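Local atomic coordinates of putative dienelactone hydrolase (Klebsiella pneumoniae subsp. pneumoniae MGH 78578, PDB entry 3F67), a protein that is probably a hydrolase of the dienelactone hydrolase family, built on the alpha/beta-hydrolase fold and assigned to the carboxylic ester hydrolases. Residues A[9-14]-A[101-106]; A[65-70]-A[97-102]; A[178-183]-A[209-214]. All blocks are in the same frame, centred on the assembly; numbering follows the deposited sequence.

Interaction 1. Residues A[9-14]-A[101-106]; sequences TSIPSQ and DHVASW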
ATOM      1  N   THR A   9     -17.633   5.308  -0.991  1.00 21.39           N
ATOM      2  CA  THR A   9     -17.808   6.417  -1.891  1.00 23.17           C
ATOM      3  C   THR A   9     -17.300   5.989  -3.269  1.00 22.80           C
ATOM      4  O   THR A   9     -16.831   4.858  -3.436  1.00 23.21           O
ATOM      5  CB  THR A   9     -17.138   7.731  -1.320  1.00 23.21           C
ATOM      6  OG1 THR A   9     -17.617   8.866  -2.051  1.00 27.07           O
ATOM      7  CG2 THR A   9     -15.616   7.625  -1.408  1.00 27.22           C
ATOM      8  N   SER A  10     -17.511   6.847  -4.258  0.50 22.41           N
ATOM      9  CA  SER A  10     -16.880   6.694  -5.543  0.50 22.25           C
ATOM     10  C   SER A  10     -15.796   7.735  -5.531  0.50 21.85           C
ATOM     11  O   SER A  10     -15.955   8.799  -4.911  0.50 21.71           O
ATOM     12  CB  SER A  10     -17.857   7.009  -6.673  0.50 22.90           C
ATOM     13  OG  SER A  10     -18.860   6.023  -6.773  0.50 23.52           O
ATOM     14  N   ILE A  11     -14.701   7.432  -6.213  1.00 20.88           N
ATOM     15  CA  ILE A  11     -13.678   8.423  -6.449  1.00 20.61           C
ATOM     16  C   ILE A  11     -13.617   8.650  -7.947  1.00 19.56           C
ATOM     17  O   ILE A  11     -13.383   7.709  -8.715  1.00 18.10           O
ATOM     18  CB  ILE A  11     -12.358   7.960  -5.852  1.00 20.25           C
ATOM     19  CG1 ILE A  11     -12.529   8.058  -4.306  1.00 23.70           C
ATOM     20  CG2 ILE A  11     -11.185   8.885  -6.366  1.00 18.94           C
ATOM     21  CD1 ILE A  11     -11.375   7.718  -3.522  1.00 26.96           C
ATOM     22  N   PRO A  12     -13.813   9.909  -8.378  1.00 20.97           N
ATOM     23  CA  PRO A  12     -13.776  10.188  -9.817  1.00 22.11           C
ATOM     24  C   PRO A  12     -12.349   9.936 -10.327  1.00 23.77           C
ATOM     25  O   PRO A  12     -11.389  10.406  -9.729  1.00 22.66           O
ATOM     26  CB  PRO A  12     -14.168  11.683  -9.911  1.00 23.07           C
ATOM     27  CG  PRO A  12     -14.841  12.018  -8.593  1.00 21.93           C
ATOM     28  CD  PRO A  12     -14.194  11.087  -7.555  1.00 20.89           C
ATOM     29  N   SER A  13     -12.186   9.155 -11.390  1.00 24.46           N
ATOM     30  CA  SER A  13     -10.822   8.727 -11.720  1.00 27.96           C
ATOM     31  C   SER A  13     -10.646   8.391 -13.181  1.00 29.17           C
ATOM     32  O   SER A  13     -11.210   7.401 -13.678  1.00 28.95           O
ATOM     33  CB  SER A  13     -10.361   7.544 -10.834  1.00 27.34           C
ATOM     34  OG  SER A  13      -8.943   7.317 -10.962  1.00 30.98           O
ATOM     35  N   GLN A  14      -9.827   9.210 -13.853  1.00 30.58           N
ATOM     36  CA  GLN A  14      -9.572   9.068 -15.295  1.00 31.15           C
ATOM     37  C   GLN A  14     -10.895   8.896 -16.099  1.00 31.46           C
ATOM     38  O   GLN A  14     -10.944   8.146 -17.085  1.00 32.26           O
ATOM     39  CB  GLN A  14      -8.575   7.905 -15.541  1.00 31.45           C
ATOM     40  CG  GLN A  14      -7.320   7.944 -14.627  1.00 31.81           C
ATOM     41  CD  GLN A  14      -6.323   6.818 -14.890  1.00 34.23           C
ATOM     42  OE1 GLN A  14      -6.204   5.825 -14.118  1.00 29.66           O
ATOM     43  NE2 GLN A  14      -5.566   6.978 -15.966  1.00 32.34           N
ATOM     44  N   ASP A 101      -3.224   8.825  -7.591  1.00 13.30           N
ATOM     45  CA  ASP A 101      -3.248  10.317  -7.680  1.00 14.98           C
ATOM     46  C   ASP A 101      -4.686  10.833  -7.559  1.00 15.68           C
ATOM     47  O   ASP A 101      -4.916  11.880  -6.923  1.00 15.53           O
ATOM     48  CB  ASP A 101      -2.706  10.836  -9.011  1.00 15.47           C
ATOM     49  CG  ASP A 101      -1.204  10.590  -9.192  1.00 18.06           C
ATOM     50  OD1 ASP A 101      -0.441  10.432  -8.190  1.00 16.69           O
ATOM     51  OD2 ASP A 101      -0.801  10.570 -10.378  1.00 18.36           O
ATOM     52  N   HIS A 102      -5.647  10.128  -8.181  1.00 15.53           N
ATOM     53  CA  HIS A 102      -7.041  10.608  -8.085  1.00 15.84           C
ATOM     54  C   HIS A 102      -7.619  10.457  -6.682  1.00 15.49           C
ATOM     55  O   HIS A 102      -8.479  11.245  -6.248  1.00 14.74           O
ATOM     56  CB  HIS A 102      -7.935   9.951  -9.152  1.00 16.45           C
ATOM     57  CG  HIS A 102      -7.721  10.538 -10.510  1.00 21.07           C
ATOM     58  ND1 HIS A 102      -6.648  10.197 -11.301  1.00 25.63           N
ATOM     59  CD2 HIS A 102      -8.405  11.489 -11.196  1.00 26.36           C
ATOM     60  CE1 HIS A 102      -6.691  10.885 -12.431  1.00 26.42           C
ATOM     61  NE2 HIS A 102      -7.754  11.668 -12.400  1.00 28.19           N
ATOM     62  N   VAL A 103      -7.169   9.422  -5.977  1.00 14.94           N
ATOM     63  CA  VAL A 103      -7.602   9.259  -4.590  1.00 14.52           C
ATOM     64  C   VAL A 103      -7.065  10.478  -3.772  1.00 15.00           C
ATOM     65  O   VAL A 103      -7.798  11.068  -2.967  1.00 15.41           O
ATOM     66  CB  VAL A 103      -7.012   7.953  -3.986  1.00 15.36           C
ATOM     67  CG1 VAL A 103      -7.266   7.964  -2.428  1.00 13.24           C
ATOM     68  CG2 VAL A 103      -7.661   6.735  -4.649  1.00 15.60           C
ATOM     69  N   ALA A 104      -5.797  10.843  -3.984  1.00 14.43           N
ATOM     70  CA  ALA A 104      -5.173  11.951  -3.245  1.00 15.22           C
ATOM     71  C   ALA A 104      -5.951  13.244  -3.565  1.00 14.05           C
ATOM     72  O   ALA A 104      -6.207  14.081  -2.665  1.00 14.47           O
ATOM     73  CB  ALA A 104      -3.670  12.085  -3.642  1.00 14.59           C
ATOM     74  N   SER A 105      -6.331  13.410  -4.830  0.50 14.21           N
ATOM     75  CA  SER A 105      -7.069  14.615  -5.263  0.50 13.14           C
ATOM     76  C   SER A 105      -8.426  14.697  -4.581  0.50 13.53           C
ATOM     77  O   SER A 105      -8.841  15.759  -4.088  0.50 13.21           O
ATOM     78  CB  SER A 105      -7.226  14.641  -6.785  0.50 13.56           C
ATOM     79  OG  SER A 105      -5.979  14.923  -7.394  0.50 11.63           O
ATOM     80  N   TRP A 106      -9.116  13.563  -4.542  1.00 12.88           N
ATOM     81  CA  TRP A 106     -10.452  13.496  -3.909  1.00 13.65           C
ATOM     82  C   TRP A 106     -10.276  13.771  -2.417  1.00 12.73           C
ATOM     83  O   TRP A 106     -11.044  14.509  -1.839  1.00 12.56           O
ATOM     84  CB  TRP A 106     -11.087  12.118  -4.140  1.00 14.30           C
ATOM     85  CG  TRP A 106     -12.411  11.882  -3.387  1.00 14.69           C
ATOM     86  CD1 TRP A 106     -13.682  12.127  -3.849  1.00 14.06           C
ATOM     87  CD2 TRP A 106     -12.561  11.349  -2.068  1.00 14.94           C
ATOM     88  NE1 TRP A 106     -14.623  11.781  -2.879  1.00 13.43           N
ATOM     89  CE2 TRP A 106     -13.954  11.300  -1.787  1.00 14.40           C
ATOM     90  CE3 TRP A 106     -11.648  10.898  -1.087  1.00 13.86           C
ATOM     91  CZ2 TRP A 106     -14.457  10.827  -0.582  1.00 16.88           C
ATOM     92  CZ3 TRP A 106     -12.160  10.447   0.135  1.00 15.42           C
ATOM     93  CH2 TRP A 106     -13.562  10.399   0.357  1.00 16.53           C
TER
HETATM   94  O   HOH W   1     -10.533  12.260  -7.837  1.00 18.30           O
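Trp106 and His102, one helical turn apart, both leave the helix backbone toward strand 9-13 and present a ring to it. With CG of Trp106 anti to the backbone N (chi1 173°), the indole lies against the strand and Ile11 crosses it at about a right angle. Ile11 CG1 stands 4.0 Å from the centroid of the five-membered ring, close to the ring normal, a CH-pi contact. Beyond CG1 the same branch carries CD1 to Val103 CG2, while the other branch, CG2, packs 3.9 Å from Trp106 CB. Thr9 meets the six-membered end of the indole tip to tip, Thr9 CG2 to Trp106 CZ2 at 3.5 Å, and Pro12 CD lies near Trp106 CD1, oblique to the ring. The His102 imidazole has Ser13 CA over one face, 4.0 Å from its centroid, and its ND1 is occupied by Ala98 O of its own helix. Polar linkage between the segments is through water 1, which donates to Pro12 O and to His102 O, 2.8 Å each. The segment axes approach to 7.9 Å at 116°. Together with Ile63, which Ile11, Val103 and Trp106 also touch, this is helix-on-sheet packing at the outermost, antiparallel strand of an alpha/beta-hydrolase fold.

Interaction 2. Residues A[65-70]-A[97-102]; sequences PELYFR and LADLDH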
ATOM      1  N   PRO A  65      -8.924   2.302  -2.190  1.00 14.26           N
ATOM      2  CA  PRO A  65      -9.615   2.215  -3.501  1.00 13.44           C
ATOM      3  C   PRO A  65      -9.659   0.778  -4.063  1.00 13.77           C
ATOM      4  O   PRO A  65      -8.721  -0.010  -3.871  1.00 14.41           O
ATOM      5  CB  PRO A  65      -8.740   3.106  -4.404  1.00 13.85           C
ATOM      6  CG  PRO A  65      -7.334   2.945  -3.835  1.00 13.17           C
ATOM      7  CD  PRO A  65      -7.566   2.893  -2.307  1.00 14.35           C
ATOM      8  N   GLU A  66     -10.739   0.501  -4.779  0.50 14.23           N
ATOM      9  CA  GLU A  66     -10.945  -0.741  -5.485  0.50 14.90           C
ATOM     10  C   GLU A  66     -10.175  -0.646  -6.807  0.50 14.64           C
ATOM     11  O   GLU A  66     -10.769  -0.383  -7.871  0.50 14.94           O
ATOM     12  CB  GLU A  66     -12.442  -0.892  -5.757  0.50 14.40           C
ATOM     13  CG  GLU A  66     -12.876  -2.342  -5.975  0.50 19.33           C
ATOM     14  CD  GLU A  66     -12.637  -3.199  -4.749  0.50 25.53           C
ATOM     15  OE1 GLU A  66     -11.491  -3.672  -4.580  0.50 25.67           O
ATOM     16  OE2 GLU A  66     -13.600  -3.410  -3.965  0.50 29.04           O
ATOM     17  N   LEU A  67      -8.859  -0.874  -6.752  1.00 14.05           N
ATOM     18  CA  LEU A  67      -8.002  -0.573  -7.935  1.00 14.44           C
ATOM     19  C   LEU A  67      -8.266  -1.450  -9.162  1.00 14.02           C
ATOM     20  O   LEU A  67      -7.942  -1.047 -10.291  1.00 15.00           O
ATOM     21  CB  LEU A  67      -6.515  -0.630  -7.538  1.00 13.25           C
ATOM     22  CG  LEU A  67      -6.182   0.501  -6.551  1.00 13.10           C
ATOM     23  CD1 LEU A  67      -4.882   0.240  -5.790  1.00 16.19           C
ATOM     24  CD2 LEU A  67      -6.010   1.793  -7.339  1.00 12.25           C
ATOM     25  N   TYR A  68      -8.855  -2.634  -8.961  1.00 14.56           N
ATOM     26  CA  TYR A  68      -9.038  -3.557 -10.102  1.00 13.65           C
ATOM     27  C   TYR A  68     -10.362  -3.321 -10.841  1.00 15.13           C
ATOM     28  O   TYR A  68     -10.659  -4.059 -11.779  1.00 15.16           O
ATOM     29  CB  TYR A  68      -8.994  -5.033  -9.639  1.00 15.03           C
ATOM     30  CG  TYR A  68      -7.662  -5.508  -9.026  1.00 15.06           C
ATOM     31  CD1 TYR A  68      -6.503  -4.709  -9.084  1.00 15.84           C
ATOM     32  CD2 TYR A  68      -7.586  -6.772  -8.429  1.00 16.82           C
ATOM     33  CE1 TYR A  68      -5.266  -5.178  -8.531  1.00 16.24           C
ATOM     34  CE2 TYR A  68      -6.382  -7.257  -7.870  1.00 15.56           C
ATOM     35  CZ  TYR A  68      -5.240  -6.461  -7.932  1.00 18.10           C
ATOM     36  OH  TYR A  68      -4.080  -6.928  -7.368  1.00 15.70           O
ATOM     37  N   PHE A  69     -11.144  -2.301 -10.446  1.00 13.59           N
ATOM     38  CA  PHE A  69     -12.585  -2.236 -10.851  1.00 15.53           C
ATOM     39  C   PHE A  69     -12.862  -2.301 -12.361  1.00 15.39           C
ATOM     40  O   PHE A  69     -13.892  -2.840 -12.786  1.00 15.60           O
ATOM     41  CB  PHE A  69     -13.325  -1.034 -10.188  1.00 15.71           C
ATOM     42  CG  PHE A  69     -13.037   0.302 -10.837  1.00 17.27           C
ATOM     43  CD1 PHE A  69     -14.005   0.928 -11.625  1.00 17.72           C
ATOM     44  CD2 PHE A  69     -11.793   0.921 -10.690  1.00 16.22           C
ATOM     45  CE1 PHE A  69     -13.725   2.186 -12.248  1.00 17.41           C
ATOM     46  CE2 PHE A  69     -11.506   2.142 -11.284  1.00 17.59           C
ATOM     47  CZ  PHE A  69     -12.471   2.784 -12.072  1.00 18.19           C
ATOM     48  N   ARG A  70     -11.945  -1.784 -13.169  1.00 15.60           N
ATOM     49  CA  ARG A  70     -12.151  -1.748 -14.626  1.00 15.38           C
ATOM     50  C   ARG A  70     -11.902  -3.108 -15.250  1.00 15.96           C
ATOM     51  O   ARG A  70     -12.463  -3.413 -16.303  1.00 16.72           O
ATOM     52  CB  ARG A  70     -11.178  -0.784 -15.293  1.00 15.75           C
ATOM     53  CG  ARG A  70     -11.356   0.685 -14.859  1.00 15.59           C
ATOM     54  CD  ARG A  70     -10.377   1.561 -15.638  1.00 15.23           C
ATOM     55  NE  ARG A  70     -10.328   2.938 -15.102  1.00 17.44           N
ATOM     56  CZ  ARG A  70      -9.559   3.262 -14.051  1.00 18.46           C
ATOM     57  NH1 ARG A  70      -8.870   2.318 -13.434  1.00 15.87           N
ATOM     58  NH2 ARG A  70      -9.495   4.498 -13.602  1.00 18.82           N
ATOM     59  N   LEU A  97      -1.052   3.868 -10.608  1.00 14.64           N
ATOM     60  CA  LEU A  97      -0.432   5.067 -10.011  1.00 14.44           C
ATOM     61  C   LEU A  97      -1.314   6.304 -10.295  1.00 15.27           C
ATOM     62  O   LEU A  97      -1.480   7.170  -9.426  1.00 14.30           O
ATOM     63  CB  LEU A  97       0.991   5.263 -10.556  1.00 14.97           C
ATOM     64  CG  LEU A  97       1.913   4.029 -10.265  1.00 16.21           C
ATOM     65  CD1 LEU A  97       3.289   4.349 -10.824  1.00 19.94           C
ATOM     66  CD2 LEU A  97       2.026   3.698  -8.776  1.00 19.74           C
ATOM     67  N   ALA A  98      -1.904   6.367 -11.485  1.00 15.51           N
ATOM     68  CA  ALA A  98      -2.788   7.480 -11.821  1.00 16.03           C
ATOM     69  C   ALA A  98      -4.065   7.436 -10.952  1.00 15.79           C
ATOM     70  O   ALA A  98      -4.570   8.481 -10.505  1.00 15.86           O
ATOM     71  CB  ALA A  98      -3.157   7.456 -13.337  1.00 16.99           C
ATOM     72  N   ASP A  99      -4.573   6.240 -10.689  1.00 14.17           N
ATOM     73  CA  ASP A  99      -5.741   6.119  -9.802  1.00 13.61           C
ATOM     74  C   ASP A  99      -5.378   6.575  -8.380  1.00 14.37           C
ATOM     75  O   ASP A  99      -6.226   7.165  -7.694  1.00 14.49           O
ATOM     76  CB  ASP A  99      -6.261   4.659  -9.760  1.00 14.04           C
ATOM     77  CG  ASP A  99      -7.040   4.286 -11.020  1.00 15.74           C
ATOM     78  OD1 ASP A  99      -7.544   5.206 -11.730  1.00 16.54           O
ATOM     79  OD2 ASP A  99      -7.138   3.082 -11.317  1.00 17.31           O
ATOM     80  N   LEU A 100      -4.180   6.232  -7.894  1.00 13.79           N
ATOM     81  CA  LEU A 100      -3.811   6.688  -6.557  1.00 13.43           C
ATOM     82  C   LEU A 100      -3.739   8.219  -6.518  1.00 14.42           C
ATOM     83  O   LEU A 100      -4.131   8.832  -5.494  1.00 14.29           O
ATOM     84  CB  LEU A 100      -2.498   6.093  -6.108  1.00 14.24           C
ATOM     85  CG  LEU A 100      -2.549   4.569  -5.995  1.00 13.95           C
ATOM     86  CD1 LEU A 100      -1.162   3.991  -5.679  1.00 15.36           C
ATOM     87  CD2 LEU A 100      -3.595   4.107  -4.918  1.00 17.53           C
ATOM     88  N   ASP A 101      -3.224   8.825  -7.591  1.00 13.30           N
ATOM     89  CA  ASP A 101      -3.248  10.317  -7.680  1.00 14.98           C
ATOM     90  C   ASP A 101      -4.686  10.833  -7.559  1.00 15.68           C
ATOM     91  O   ASP A 101      -4.916  11.880  -6.923  1.00 15.53           O
ATOM     92  CB  ASP A 101      -2.706  10.836  -9.011  1.00 15.47           C
ATOM     93  CG  ASP A 101      -1.204  10.590  -9.192  1.00 18.06           C
ATOM     94  OD1 ASP A 101      -0.441  10.432  -8.190  1.00 16.69           O
ATOM     95  OD2 ASP A 101      -0.801  10.570 -10.378  1.00 18.36           O
ATOM     96  N   HIS A 102      -5.647  10.128  -8.181  1.00 15.53           N
ATOM     97  CA  HIS A 102      -7.041  10.608  -8.085  1.00 15.84           C
ATOM     98  C   HIS A 102      -7.619  10.457  -6.682  1.00 15.49           C
ATOM     99  O   HIS A 102      -8.479  11.245  -6.248  1.00 14.74           O
ATOM    100  CB  HIS A 102      -7.935   9.951  -9.152  1.00 16.45           C
ATOM    101  CG  HIS A 102      -7.721  10.538 -10.510  1.00 21.07           C
ATOM    102  ND1 HIS A 102      -6.648  10.197 -11.301  1.00 25.63           N
ATOM    103  CD2 HIS A 102      -8.405  11.489 -11.196  1.00 26.36           C
ATOM    104  CE1 HIS A 102      -6.691  10.885 -12.431  1.00 26.42           C
ATOM    105  NE2 HIS A 102      -7.754  11.668 -12.400  1.00 28.19           N
TER
HETATM  106  O   HOH W   2      -5.977   0.682 -11.085  1.00 14.93           O
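Arg70 and Asp99 meet tip to tip in a bidentate, end-on salt bridge. The Arg70 chain is extended from CG to NE, and its guanidinium lies 9° from the carboxylate plane; placed end-on, it meets the syn lone pair of each oxygen. NH1 of Arg70 reaches Asp99 OD2 at 2.8 Å with an N-H...O angle of 174°; NH2 reaches Asp99 OD1, also at 2.8 Å and nearly as straight. Further partners add to this pairing. Asp99 OD1 accepts from Ser13 OG as well, and water 2 donates to Asp99 OD2 at 2.7 Å and to Leu67 O, tying the carboxylate to the turn backbone. Arg70 NE is engaged by Glu16, Arg70 NH2 also makes a weak hydrogen bond to Ser13 O, and Phe69 CZ sits 3.5 Å above the centre of the Arg70 guanidinium, against one face. The buried carboxylate is thus held by several donors, which would be expected to favour its ionised form. Within the helix, Ala98 O also accepts from His102 N. Beside the polar cluster, Leu67 CD2 rests on Asp99 CB and, 4.1 Å away, on Leu100 CD2, which Pro65 CG also meets. Residues 66-69 form a type I beta turn. The arrangement is a buried salt bridge joining the loop that follows strand 61-65 to helix 93-108, in the sheet-flanking helical layer of the alpha/beta-hydrolase fold.

Interaction 3. Residues A[178-183]-A[209-214]; sequences AKDASI and EADHAF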
ATOM      1  N   ALA A 178      11.396 -12.797   6.965  1.00 16.96           N
ATOM      2  CA  ALA A 178      12.540 -13.670   6.632  1.00 17.46           C
ATOM      3  C   ALA A 178      12.111 -15.014   6.055  1.00 18.27           C
ATOM      4  O   ALA A 178      12.835 -15.583   5.227  1.00 18.85           O
ATOM      5  CB  ALA A 178      13.439 -13.875   7.855  1.00 18.54           C
ATOM      6  N   LYS A 179      10.956 -15.536   6.479  1.00 18.97           N
ATOM      7  CA  LYS A 179      10.479 -16.844   6.009  1.00 19.91           C
ATOM      8  C   LYS A 179       9.676 -16.768   4.720  1.00 19.77           C
ATOM      9  O   LYS A 179       9.135 -17.775   4.273  1.00 20.24           O
ATOM     10  CB  LYS A 179       9.638 -17.544   7.081  1.00 20.43           C
ATOM     11  CG  LYS A 179      10.264 -17.517   8.450  1.00 24.16           C
ATOM     12  CD  LYS A 179      10.750 -18.836   8.872  1.00 29.55           C
ATOM     13  CE  LYS A 179      11.196 -18.783  10.317  1.00 31.94           C
ATOM     14  NZ  LYS A 179      11.130 -20.161  10.878  1.00 35.35           N
ATOM     15  N   ASP A 180       9.591 -15.569   4.121  1.00 19.59           N
ATOM     16  CA  ASP A 180       8.809 -15.365   2.909  1.00 18.44           C
ATOM     17  C   ASP A 180       9.575 -15.894   1.675  1.00 19.95           C
ATOM     18  O   ASP A 180      10.526 -15.253   1.176  1.00 19.64           O
ATOM     19  CB  ASP A 180       8.517 -13.848   2.767  1.00 18.50           C
ATOM     20  CG  ASP A 180       7.633 -13.525   1.597  1.00 19.80           C
ATOM     21  OD1 ASP A 180       7.334 -14.441   0.790  1.00 20.47           O
ATOM     22  OD2 ASP A 180       7.244 -12.339   1.461  1.00 19.40           O
ATOM     23  N   ALA A 181       9.172 -17.087   1.221  1.00 19.74           N
ATOM     24  CA  ALA A 181       9.797 -17.750   0.063  1.00 20.38           C
ATOM     25  C   ALA A 181       9.564 -16.955  -1.219  1.00 20.10           C
ATOM     26  O   ALA A 181      10.386 -17.030  -2.148  1.00 20.58           O
ATOM     27  CB  ALA A 181       9.235 -19.151  -0.111  1.00 20.78           C
ATOM     28  N   SER A 182       8.461 -16.203  -1.270  1.00 20.14           N
ATOM     29  CA  SER A 182       8.138 -15.399  -2.460  1.00 19.87           C
ATOM     30  C   SER A 182       9.026 -14.143  -2.591  1.00 20.37           C
ATOM     31  O   SER A 182       9.106 -13.561  -3.681  1.00 19.77           O
ATOM     32  CB  SER A 182       6.656 -15.022  -2.516  1.00 20.31           C
ATOM     33  OG  SER A 182       6.363 -13.953  -1.653  1.00 22.79           O
ATOM     34  N   ILE A 183       9.672 -13.737  -1.489  1.00 17.45           N
ATOM     35  CA  ILE A 183      10.590 -12.576  -1.476  1.00 17.35           C
ATOM     36  C   ILE A 183      11.870 -12.982  -0.757  1.00 17.10           C
ATOM     37  O   ILE A 183      12.070 -12.677   0.428  1.00 15.84           O
ATOM     38  CB  ILE A 183       9.914 -11.308  -0.848  1.00 16.37           C
ATOM     39  CG1 ILE A 183       8.608 -11.002  -1.592  1.00 17.90           C
ATOM     40  CG2 ILE A 183      10.880 -10.080  -0.819  1.00 15.69           C
ATOM     41  CD1 ILE A 183       7.761  -9.888  -0.957  1.00 17.07           C
ATOM     42  N   GLU A 209      10.858 -14.371  12.148  1.00 18.67           N
ATOM     43  CA  GLU A 209       9.914 -15.471  12.311  1.00 19.70           C
ATOM     44  C   GLU A 209       8.735 -15.404  11.344  1.00 19.47           C
ATOM     45  O   GLU A 209       7.880 -16.283  11.356  1.00 19.45           O
ATOM     46  CB  GLU A 209       9.383 -15.468  13.752  1.00 21.09           C
ATOM     47  CG  GLU A 209      10.485 -15.653  14.792  1.00 23.58           C
ATOM     48  CD  GLU A 209      11.318 -16.891  14.508  1.00 28.31           C
ATOM     49  OE1 GLU A 209      10.740 -17.934  14.105  1.00 31.58           O
ATOM     50  OE2 GLU A 209      12.564 -16.814  14.648  1.00 31.86           O
ATOM     51  N   ALA A 210       8.683 -14.366  10.521  1.00 17.73           N
ATOM     52  CA  ALA A 210       7.470 -14.082   9.752  1.00 17.88           C
ATOM     53  C   ALA A 210       7.539 -14.572   8.320  1.00 17.80           C
ATOM     54  O   ALA A 210       8.572 -14.474   7.678  1.00 17.85           O
ATOM     55  CB  ALA A 210       7.224 -12.559   9.732  1.00 17.11           C
ATOM     56  N   ASP A 211       6.402 -15.010   7.804  1.00 19.03           N
ATOM     57  CA  ASP A 211       6.265 -15.384   6.395  1.00 19.36           C
ATOM     58  C   ASP A 211       5.694 -14.191   5.645  1.00 20.17           C
ATOM     59  O   ASP A 211       5.551 -13.073   6.220  1.00 19.67           O
ATOM     60  CB  ASP A 211       5.272 -16.555   6.325  1.00 20.61           C
ATOM     61  CG  ASP A 211       5.400 -17.396   5.063  1.00 23.54           C
ATOM     62  OD1 ASP A 211       5.911 -16.938   4.013  1.00 21.80           O
ATOM     63  OD2 ASP A 211       4.951 -18.566   5.154  1.00 27.60           O
ATOM     64  N   HIS A 212       5.359 -14.399   4.368  1.00 19.09           N
ATOM     65  CA  HIS A 212       4.569 -13.428   3.603  1.00 19.03           C
ATOM     66  C   HIS A 212       3.233 -13.198   4.304  1.00 18.48           C
ATOM     67  O   HIS A 212       2.729 -14.093   4.987  1.00 18.45           O
ATOM     68  CB  HIS A 212       4.298 -13.975   2.174  1.00 19.79           C
ATOM     69  CG  HIS A 212       3.836 -12.919   1.208  1.00 20.91           C
ATOM     70  ND1 HIS A 212       4.696 -11.995   0.633  1.00 21.60           N
ATOM     71  CD2 HIS A 212       2.599 -12.621   0.740  1.00 22.06           C
ATOM     72  CE1 HIS A 212       4.011 -11.200  -0.172  1.00 20.14           C
ATOM     73  NE2 HIS A 212       2.734 -11.550  -0.115  1.00 22.41           N
ATOM     74  N   ALA A 213       2.678 -11.986   4.177  1.00 17.78           N
ATOM     75  CA  ALA A 213       1.314 -11.701   4.662  1.00 17.51           C
ATOM     76  C   ALA A 213       1.184 -11.915   6.180  1.00 16.76           C
ATOM     77  O   ALA A 213       0.150 -12.370   6.702  1.00 18.15           O
ATOM     78  CB  ALA A 213       0.249 -12.526   3.888  1.00 17.17           C
ATOM     79  N   PHE A 214       2.224 -11.526   6.892  1.00 16.44           N
ATOM     80  CA  PHE A 214       2.218 -11.769   8.342  1.00 14.93           C
ATOM     81  C   PHE A 214       1.303 -10.836   9.137  1.00 15.13           C
ATOM     82  O   PHE A 214       1.057 -11.061  10.315  1.00 14.17           O
ATOM     83  CB  PHE A 214       3.656 -11.792   8.914  1.00 14.80           C
ATOM     84  CG  PHE A 214       4.375 -10.460   8.865  1.00 13.34           C
ATOM     85  CD1 PHE A 214       4.100  -9.454   9.829  1.00 14.45           C
ATOM     86  CD2 PHE A 214       5.372 -10.226   7.910  1.00 15.10           C
ATOM     87  CE1 PHE A 214       4.809  -8.242   9.792  1.00 14.76           C
ATOM     88  CE2 PHE A 214       6.088  -8.995   7.871  1.00 13.53           C
ATOM     89  CZ  PHE A 214       5.796  -8.018   8.814  1.00 13.43           C
TER
HETATM   90  O   HOH W   3       6.656 -18.488   2.060  1.00 25.30           O
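Glu209 opens the second segment by running side by side with Lys179, both pointing the same way; their charged ends, Lys179 NZ and Glu209 OE1, are 3.9 Å apart, a long salt bridge between two exposed side chains. At Ala210 the backbone takes over: Ala210 O accepts from Lys179 N at 2.9 Å, the donor lying above the carbonyl plane. Asp211 turns its carboxylate back on its own chain, Asp211 OD1 accepting from His212 N at 2.6 Å. The same OD1 receives water 3, which in turn accepts from Ala181 N and so bridges the loops. Asp211 OD1 lies 4.3 Å from Asp180 OD1, a proximity of like charges that may raise the proton affinity of either carboxylate.

His212 comes next, its CG anti to the backbone N. His212 ND1 donates to Asp180 OD2 at 2.7 Å with an angle of 159°. The oxygen lies 1° from the imidazole plane, whereas ND1 meets it from above the carboxylate plane, the two planes being 66° apart. With Cys123, which the His212 side chain touches, this pair probably belongs to a Cys-His-Asp triad, as in the dienelactone hydrolase family, set on loops following strands 172-177 and 202-207 of an alpha/beta-hydrolase fold. Asp180 would then orient and polarise the histidine. Ser182 OG donates to the syn lone pair of Asp180 OD1, 2.7 Å away, and the Ser182 and Ile183 amides hold that oxygen weakly. Ile183 CD1 approaches the imidazole edge, 4.0 Å from His212 ND1. Two residues after His212, Phe214 meets Tyr146 edge-to-face.

From the N terminus, strand 9-13 is the first partner laid down, and interaction 1 closes a long loop when helix 93-108 returns to it, 87 residues on. Interaction 2 nests inside that loop: it opens after strand 61-65 and ends on the same helix, its 97-102 segment overlapping 101-106 at Asp101 and His102. The two touch through Ser13 and Asp99, and together they tie the sheet's edge strand and the loop after strand 61-65 to one helix. Interaction 3 follows in series, a short closure joining the loops after strands 172-177 and 202-207. Its centre is about 32 Å from that of interaction 1 and 27 Å from that of interaction 2, on the opposite side of the chain's centre.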